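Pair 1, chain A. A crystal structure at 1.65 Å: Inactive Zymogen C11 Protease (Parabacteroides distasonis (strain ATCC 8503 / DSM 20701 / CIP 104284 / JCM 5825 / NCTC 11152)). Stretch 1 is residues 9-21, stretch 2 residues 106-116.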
# COMPACT_ATOMS: atom_id res chain seq x y z
N THR A 9 -0.80 8.09 31.85
CA THR A 9 -1.41 7.51 30.66
C THR A 9 -0.39 6.65 29.94
O THR A 9 0.81 6.89 30.01
CB THR A 9 -1.95 8.60 29.69
N THR A 10 -0.88 5.63 29.26
CA THR A 10 -0.03 4.87 28.37
C THR A 10 -0.37 5.29 26.95
O THR A 10 -1.43 5.86 26.69
CB THR A 10 -0.21 3.36 28.53
OG1 THR A 10 -1.50 2.99 28.03
CG2 THR A 10 -0.10 2.98 30.00
N ALA A 11 0.55 5.03 26.04
CA ALA A 11 0.35 5.42 24.65
C ALA A 11 -0.63 4.51 23.92
O ALA A 11 -0.46 3.29 23.90
CB ALA A 11 1.67 5.41 23.93
N PRO A 12 -1.67 5.10 23.30
CA PRO A 12 -2.67 4.28 22.67
C PRO A 12 -2.05 3.61 21.43
O PRO A 12 -2.49 2.53 21.03
CB PRO A 12 -3.76 5.30 22.27
CG PRO A 12 -3.70 6.28 23.48
CD PRO A 12 -2.18 6.46 23.61
N ARG A 13 -1.07 4.28 20.83
CA ARG A 13 -0.44 3.69 19.64
C ARG A 13 0.98 4.24 19.47
O ARG A 13 1.25 5.43 19.77
CB ARG A 13 -1.24 3.98 18.36
CG ARG A 13 -0.68 3.26 17.09
CD ARG A 13 -1.74 3.17 15.93
NE ARG A 13 -2.90 2.49 16.47
CZ ARG A 13 -4.02 3.10 16.90
NH1 ARG A 13 -4.25 4.38 16.62
NH2 ARG A 13 -4.89 2.39 17.62
N THR A 14 1.90 3.39 18.98
CA THR A 14 3.14 3.88 18.44
C THR A 14 3.13 3.67 16.93
O THR A 14 2.81 2.59 16.50
CB THR A 14 4.35 3.11 19.03
OG1 THR A 14 4.55 3.53 20.39
CG2 THR A 14 5.61 3.31 18.28
N VAL A 15 3.33 4.73 16.17
CA VAL A 15 3.39 4.60 14.69
C VAL A 15 4.82 4.90 14.19
O VAL A 15 5.48 5.86 14.60
CB VAL A 15 2.42 5.62 14.06
CG1 VAL A 15 2.54 5.60 12.49
CG2 VAL A 15 0.94 5.30 14.43
N LEU A 16 5.30 4.02 13.29
CA LEU A 16 6.56 4.17 12.57
C LEU A 16 6.22 4.52 11.13
O LEU A 16 5.42 3.82 10.49
CB LEU A 16 7.38 2.84 12.60
CG LEU A 16 8.54 2.84 11.58
CD1 LEU A 16 9.58 3.89 12.04
CD2 LEU A 16 9.11 1.40 11.57
N ILE A 17 6.79 5.65 10.69
CA ILE A 17 6.73 6.01 9.24
C ILE A 17 8.13 5.79 8.69
O ILE A 17 9.11 6.45 9.12
CB ILE A 17 6.23 7.47 9.07
CG1 ILE A 17 4.92 7.74 9.82
CG2 ILE A 17 6.21 7.76 7.50
CD1 ILE A 17 4.30 9.17 9.51
N TYR A 18 8.22 4.87 7.72
CA TYR A 18 9.49 4.39 7.21
C TYR A 18 9.64 4.79 5.75
O TYR A 18 8.82 4.36 4.91
CB TYR A 18 9.54 2.86 7.33
CG TYR A 18 10.83 2.19 6.98
CD1 TYR A 18 11.14 1.92 5.67
CD2 TYR A 18 11.69 1.79 7.98
CE1 TYR A 18 12.34 1.27 5.30
CE2 TYR A 18 12.87 1.15 7.67
CZ TYR A 18 13.20 0.89 6.31
OH TYR A 18 14.38 0.22 6.02
N PHE A 19 10.58 5.71 5.50
CA PHE A 19 10.82 6.20 4.14
C PHE A 19 11.97 5.46 3.53
O PHE A 19 13.13 5.71 3.87
CB PHE A 19 11.11 7.71 4.15
CG PHE A 19 9.95 8.58 4.53
CD1 PHE A 19 9.09 9.02 3.55
CD2 PHE A 19 9.70 9.00 5.87
CE1 PHE A 19 8.03 9.80 3.86
CE2 PHE A 19 8.63 9.80 6.19
CZ PHE A 19 7.75 10.22 5.18
N ALA A 20 11.65 4.59 2.57
CA ALA A 20 12.72 3.95 1.84
C ALA A 20 13.01 4.94 0.71
O ALA A 20 12.30 4.97 -0.28
CB ALA A 20 12.27 2.61 1.32
N GLY A 21 13.98 5.81 0.94
CA GLY A 21 14.34 6.85 -0.01
C GLY A 21 15.65 6.47 -0.68
O GLY A 21 15.77 5.35 -1.19
N ALA A 106 3.45 0.36 23.27
CA ALA A 106 2.13 1.06 23.25
C ALA A 106 1.05 0.02 23.26
O ALA A 106 1.34 -1.16 23.13
CB ALA A 106 2.00 2.01 22.05
N ASP A 107 -0.20 0.46 23.40
CA ASP A 107 -1.35 -0.43 23.41
C ASP A 107 -1.52 -1.10 22.06
O ASP A 107 -2.20 -2.12 21.92
CB ASP A 107 -2.63 0.34 23.76
CG ASP A 107 -2.65 0.81 25.23
OD1 ASP A 107 -1.90 0.25 26.03
OD2 ASP A 107 -3.41 1.76 25.54
N SER A 108 -0.93 -0.47 21.04
CA SER A 108 -1.06 -0.95 19.63
C SER A 108 0.02 -0.27 18.76
O SER A 108 0.69 0.68 19.18
CB SER A 108 -2.48 -0.70 19.08
OG SER A 108 -2.63 0.73 18.87
N TYR A 109 0.14 -0.74 17.51
CA TYR A 109 1.16 -0.17 16.59
C TYR A 109 0.55 0.11 15.21
O TYR A 109 -0.41 -0.56 14.80
CB TYR A 109 2.33 -1.14 16.38
CG TYR A 109 2.92 -1.43 17.75
CD1 TYR A 109 3.74 -0.52 18.29
CD2 TYR A 109 2.53 -2.53 18.44
CE1 TYR A 109 4.29 -0.68 19.61
CE2 TYR A 109 3.03 -2.70 19.77
CZ TYR A 109 3.91 -1.79 20.29
OH TYR A 109 4.40 -1.98 21.59
N GLY A 110 1.14 1.09 14.52
CA GLY A 110 0.78 1.23 13.10
C GLY A 110 2.04 1.44 12.28
O GLY A 110 3.07 1.91 12.79
N LEU A 111 1.94 1.13 10.96
CA LEU A 111 3.10 1.19 10.11
C LEU A 111 2.73 1.96 8.82
O LEU A 111 1.69 1.60 8.26
CB LEU A 111 3.59 -0.26 9.78
CG LEU A 111 4.85 -0.23 8.90
CD1 LEU A 111 6.13 0.35 9.53
CD2 LEU A 111 5.08 -1.75 8.52
N VAL A 112 3.53 2.97 8.48
CA VAL A 112 3.40 3.69 7.17
C VAL A 112 4.68 3.35 6.41
O VAL A 112 5.78 3.56 6.94
CB VAL A 112 3.32 5.16 7.34
CG1 VAL A 112 3.25 5.85 5.98
CG2 VAL A 112 2.09 5.51 8.23
N LEU A 113 4.53 2.78 5.21
CA LEU A 113 5.73 2.41 4.40
C LEU A 113 5.67 3.25 3.19
O LEU A 113 4.65 3.21 2.45
CB LEU A 113 5.70 0.95 4.01
CG LEU A 113 5.76 -0.04 5.12
CD1 LEU A 113 5.75 -1.50 4.49
CD2 LEU A 113 7.00 0.24 5.91
N TRP A 114 6.64 4.10 3.01
CA TRP A 114 6.65 5.00 1.89
C TRP A 114 7.69 4.51 0.89
O TRP A 114 8.88 4.34 1.26
CB TRP A 114 7.05 6.41 2.35
CG TRP A 114 6.94 7.50 1.32
CD1 TRP A 114 5.89 8.37 1.14
CD2 TRP A 114 7.92 7.87 0.35
NE1 TRP A 114 6.16 9.23 0.11
CE2 TRP A 114 7.40 8.94 -0.39
CE3 TRP A 114 9.17 7.37 0.03
CZ2 TRP A 114 8.09 9.52 -1.43
CZ3 TRP A 114 9.88 7.97 -1.01
CH2 TRP A 114 9.33 9.03 -1.71
N SER A 115 7.25 4.33 -0.34
CA SER A 115 8.17 3.78 -1.35
C SER A 115 7.50 4.05 -2.68
O SER A 115 6.57 3.34 -3.01
CB SER A 115 8.37 2.28 -1.14
OG SER A 115 9.34 1.72 -2.05
N HIS A 116 7.92 5.07 -3.40
CA HIS A 116 7.38 5.26 -4.74
C HIS A 116 8.29 4.67 -5.84
O HIS A 116 9.45 5.04 -5.97
CB HIS A 116 7.10 6.73 -4.96
CG HIS A 116 6.03 7.27 -4.06
ND1 HIS A 116 5.41 8.48 -4.27
CD2 HIS A 116 5.50 6.75 -2.92
CE1 HIS A 116 4.52 8.68 -3.30
NE2 HIS A 116 4.54 7.64 -2.49

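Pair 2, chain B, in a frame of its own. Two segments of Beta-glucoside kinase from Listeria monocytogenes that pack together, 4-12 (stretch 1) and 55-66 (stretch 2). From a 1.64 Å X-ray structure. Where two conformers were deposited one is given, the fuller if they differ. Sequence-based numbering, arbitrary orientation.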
# COMPACT_ATOMS: atom_id res chain seq x y z
N MSE B 4 -23.25 -26.58 -14.94
CA MSE B 4 -21.92 -26.35 -14.29
C MSE B 4 -22.09 -26.37 -12.74
O MSE B 4 -22.88 -25.61 -12.18
CB MSE B 4 -21.31 -25.02 -14.79
CG MSE B 4 -19.86 -25.10 -15.35
SE MSE B 4 -19.68 -25.67 -17.24
CE MSE B 4 -19.41 -23.97 -18.17
N LYS B 5 -21.36 -27.26 -12.08
CA LYS B 5 -21.31 -27.36 -10.61
C LYS B 5 -19.83 -27.37 -10.23
O LYS B 5 -19.07 -28.21 -10.73
CB LYS B 5 -21.96 -28.64 -10.08
CG LYS B 5 -23.49 -28.70 -10.13
CD LYS B 5 -24.01 -30.07 -9.68
CE LYS B 5 -25.53 -30.10 -9.60
NZ LYS B 5 -26.10 -31.36 -9.05
N ILE B 6 -19.44 -26.46 -9.35
CA ILE B 6 -18.02 -26.24 -9.01
C ILE B 6 -17.73 -26.74 -7.61
O ILE B 6 -18.37 -26.34 -6.64
CB ILE B 6 -17.62 -24.74 -9.20
CG1 ILE B 6 -17.84 -24.32 -10.66
CG2 ILE B 6 -16.17 -24.48 -8.79
CD1 ILE B 6 -18.06 -22.82 -10.85
N ALA B 7 -16.77 -27.66 -7.50
CA ALA B 7 -16.24 -28.06 -6.19
C ALA B 7 -15.30 -26.97 -5.68
O ALA B 7 -14.28 -26.68 -6.31
CB ALA B 7 -15.50 -29.39 -6.29
N ALA B 8 -15.65 -26.36 -4.56
CA ALA B 8 -14.87 -25.27 -3.97
C ALA B 8 -14.24 -25.74 -2.67
O ALA B 8 -14.89 -26.42 -1.84
CB ALA B 8 -15.76 -24.03 -3.72
N PHE B 9 -13.00 -25.33 -2.47
CA PHE B 9 -12.27 -25.61 -1.27
C PHE B 9 -11.69 -24.34 -0.68
O PHE B 9 -11.03 -23.58 -1.36
CB PHE B 9 -11.11 -26.57 -1.54
CG PHE B 9 -11.54 -27.91 -2.05
CD1 PHE B 9 -12.02 -28.86 -1.18
CD2 PHE B 9 -11.53 -28.20 -3.41
CE1 PHE B 9 -12.45 -30.09 -1.64
CE2 PHE B 9 -11.97 -29.43 -3.88
CZ PHE B 9 -12.44 -30.38 -2.99
N ASP B 10 -11.85 -24.20 0.63
CA ASP B 10 -11.28 -23.08 1.35
C ASP B 10 -10.45 -23.61 2.49
O ASP B 10 -11.00 -24.11 3.50
CB ASP B 10 -12.38 -22.17 1.88
CG ASP B 10 -11.85 -20.99 2.68
OD1 ASP B 10 -10.68 -20.52 2.48
OD2 ASP B 10 -12.62 -20.53 3.49
N ILE B 11 -9.14 -23.50 2.33
CA ILE B 11 -8.17 -24.03 3.28
C ILE B 11 -7.92 -23.01 4.38
O ILE B 11 -7.28 -21.96 4.14
CB ILE B 11 -6.85 -24.37 2.57
CG1 ILE B 11 -7.11 -25.39 1.47
CG2 ILE B 11 -5.85 -24.91 3.59
CD1 ILE B 11 -5.97 -25.55 0.47
N GLY B 12 -8.47 -23.29 5.56
CA GLY B 12 -8.37 -22.40 6.73
C GLY B 12 -7.25 -22.80 7.67
O GLY B 12 -6.46 -23.71 7.38
N THR B 55 -19.51 -36.62 -7.89
CA THR B 55 -19.02 -36.93 -9.23
C THR B 55 -19.65 -36.06 -10.31
O THR B 55 -19.24 -36.12 -11.46
CB THR B 55 -19.23 -38.42 -9.57
OG1 THR B 55 -20.63 -38.75 -9.52
CG2 THR B 55 -18.47 -39.30 -8.58
N ASP B 56 -20.64 -35.25 -9.95
CA ASP B 56 -21.28 -34.36 -10.93
C ASP B 56 -20.61 -32.98 -11.03
O ASP B 56 -21.03 -32.15 -11.83
CB ASP B 56 -22.80 -34.24 -10.68
CG ASP B 56 -23.14 -33.93 -9.23
OD1 ASP B 56 -22.21 -33.89 -8.39
OD2 ASP B 56 -24.34 -33.73 -8.94
N VAL B 57 -19.57 -32.73 -10.23
CA VAL B 57 -18.82 -31.47 -10.37
C VAL B 57 -18.07 -31.41 -11.71
O VAL B 57 -17.60 -32.42 -12.24
CB VAL B 57 -17.92 -31.14 -9.14
CG1 VAL B 57 -18.73 -31.16 -7.86
CG2 VAL B 57 -16.73 -32.05 -9.01
N THR B 58 -18.02 -30.19 -12.28
CA THR B 58 -17.48 -29.94 -13.60
C THR B 58 -16.25 -29.02 -13.54
O THR B 58 -15.65 -28.69 -14.57
CB THR B 58 -18.56 -29.29 -14.48
OG1 THR B 58 -18.99 -28.08 -13.85
CG2 THR B 58 -19.78 -30.24 -14.69
N GLY B 59 -15.87 -28.62 -12.32
CA GLY B 59 -14.78 -27.69 -12.12
C GLY B 59 -14.39 -27.65 -10.65
O GLY B 59 -15.16 -28.06 -9.77
N ILE B 60 -13.17 -27.18 -10.38
CA ILE B 60 -12.64 -27.11 -9.02
C ILE B 60 -12.03 -25.74 -8.79
O ILE B 60 -11.26 -25.25 -9.63
CB ILE B 60 -11.57 -28.21 -8.75
CG1 ILE B 60 -12.13 -29.64 -9.01
CG2 ILE B 60 -11.03 -28.07 -7.33
CD1 ILE B 60 -11.07 -30.73 -9.02
N ALA B 61 -12.37 -25.12 -7.64
CA ALA B 61 -11.93 -23.77 -7.27
C ALA B 61 -11.36 -23.86 -5.86
O ALA B 61 -11.99 -24.42 -4.95
CB ALA B 61 -13.11 -22.79 -7.30
N VAL B 62 -10.15 -23.35 -5.69
CA VAL B 62 -9.45 -23.42 -4.41
C VAL B 62 -9.08 -22.03 -3.89
O VAL B 62 -8.56 -21.18 -4.65
CB VAL B 62 -8.16 -24.27 -4.54
CG1 VAL B 62 -7.41 -24.35 -3.20
CG2 VAL B 62 -8.48 -25.65 -5.12
N SER B 63 -9.30 -21.84 -2.58
CA SER B 63 -8.79 -20.72 -1.81
C SER B 63 -7.71 -21.30 -0.85
O SER B 63 -8.00 -22.13 0.02
CB SER B 63 -9.94 -20.04 -1.04
OG SER B 63 -9.52 -19.31 0.09
N ALA B 64 -6.48 -20.86 -1.01
CA ALA B 64 -5.35 -21.43 -0.30
C ALA B 64 -4.52 -20.37 0.40
O ALA B 64 -4.31 -19.29 -0.16
CB ALA B 64 -4.46 -22.20 -1.30
N PRO B 65 -3.98 -20.70 1.59
CA PRO B 65 -3.04 -19.74 2.18
C PRO B 65 -1.73 -19.64 1.44
O PRO B 65 -1.37 -20.51 0.63
CB PRO B 65 -2.87 -20.22 3.63
CG PRO B 65 -3.20 -21.67 3.58
CD PRO B 65 -4.17 -21.88 2.45
N GLY B 66 -1.07 -18.51 1.63
CA GLY B 66 0.28 -18.33 1.12
C GLY B 66 0.26 -17.57 -0.21
O GLY B 66 -0.64 -16.75 -0.44

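Both pairs are two neighbouring parallel strands of a sheet. The strand directions differ by 14° in pair 1 and 18° in pair 2. Backbone atoms of 14 central residues superpose with an RMSD of 0.5 Å. Arg A13 to Tyr A18 fall on Ile B6 to Ile B11, and Asp A107 to Val A112 fall on Thr B58 to Ser B63.

The central hydrogen-bond ladder is the same. In pair 1, Gly A110 N donates to Thr A14 O (3.0 Å), and Leu A16 N donates to Gly A110 O (3.1 Å). In pair 2, Ala B61 N donates to Ala B7 O (2.8 Å), and Phe B9 N donates to Ala B61 O (2.8 Å). One residue thus bonds through both its N and its O to two residues of the partner strand, as parallel strands require. The next rung also matches: Val A112 N to Leu A16 O is 2.9 Å, and Ser B63 N to Phe B9 O is 2.7 Å.

Side chains differ at matched positions. The CA atoms of Leu A16 and Phe B9 fall together, as do those of Leu A111 and Val B62. Leu A16 CD2 lies 3.8 Å from Leu A111 CD1. The Phe B9 ring keeps a looser contact with Val B62, CD2 to CG2 at 4.3 Å, and also reaches Ile B60: its CE2 is 3.8 Å from Ile B60 CG2, which sits at the ring edge.

On the other face, Gly A110 matches Ala B61. An ideal CB on Gly A110 would lie 3.5 Å from Arg A13 CD and, tightly, 3.5 Å from Val A15 CG2. In pair 2 the equivalent of Val A15 is the small Ala B8, and Ala B61 CB packs against Ile B6 CG2 at 3.8 Å.

Ile A17 and Val A112 form an apolar pair, CG2 to CG1 at 3.8 Å. Their counterparts are polar: Ser B63 OG donates to Asp B10 OD1 at 2.9 Å. The same adjacency is served by a hydrogen bond.

In the loops leading into the strands, Asp A107 N donates to Ala A11 O (2.9 Å), and Ser A108 OG donates to Pro A12 O (2.8 Å). Pro A12 matches Lys B5, whose O accepts from Thr B58 N (2.7 Å). Lys B5 NZ also forms a salt bridge with Asp B56 OD2 (3.0 Å).

At the far end, pair 1 adds an oblique aromatic pair, with Phe A19 CD1 3.5 Å from Trp A114 CG, over one face of the tryptophan. Phe A19 matches Gly B12. Pair 2 closes with Ile B11 CG2 3.6 Å from Pro B65 CD.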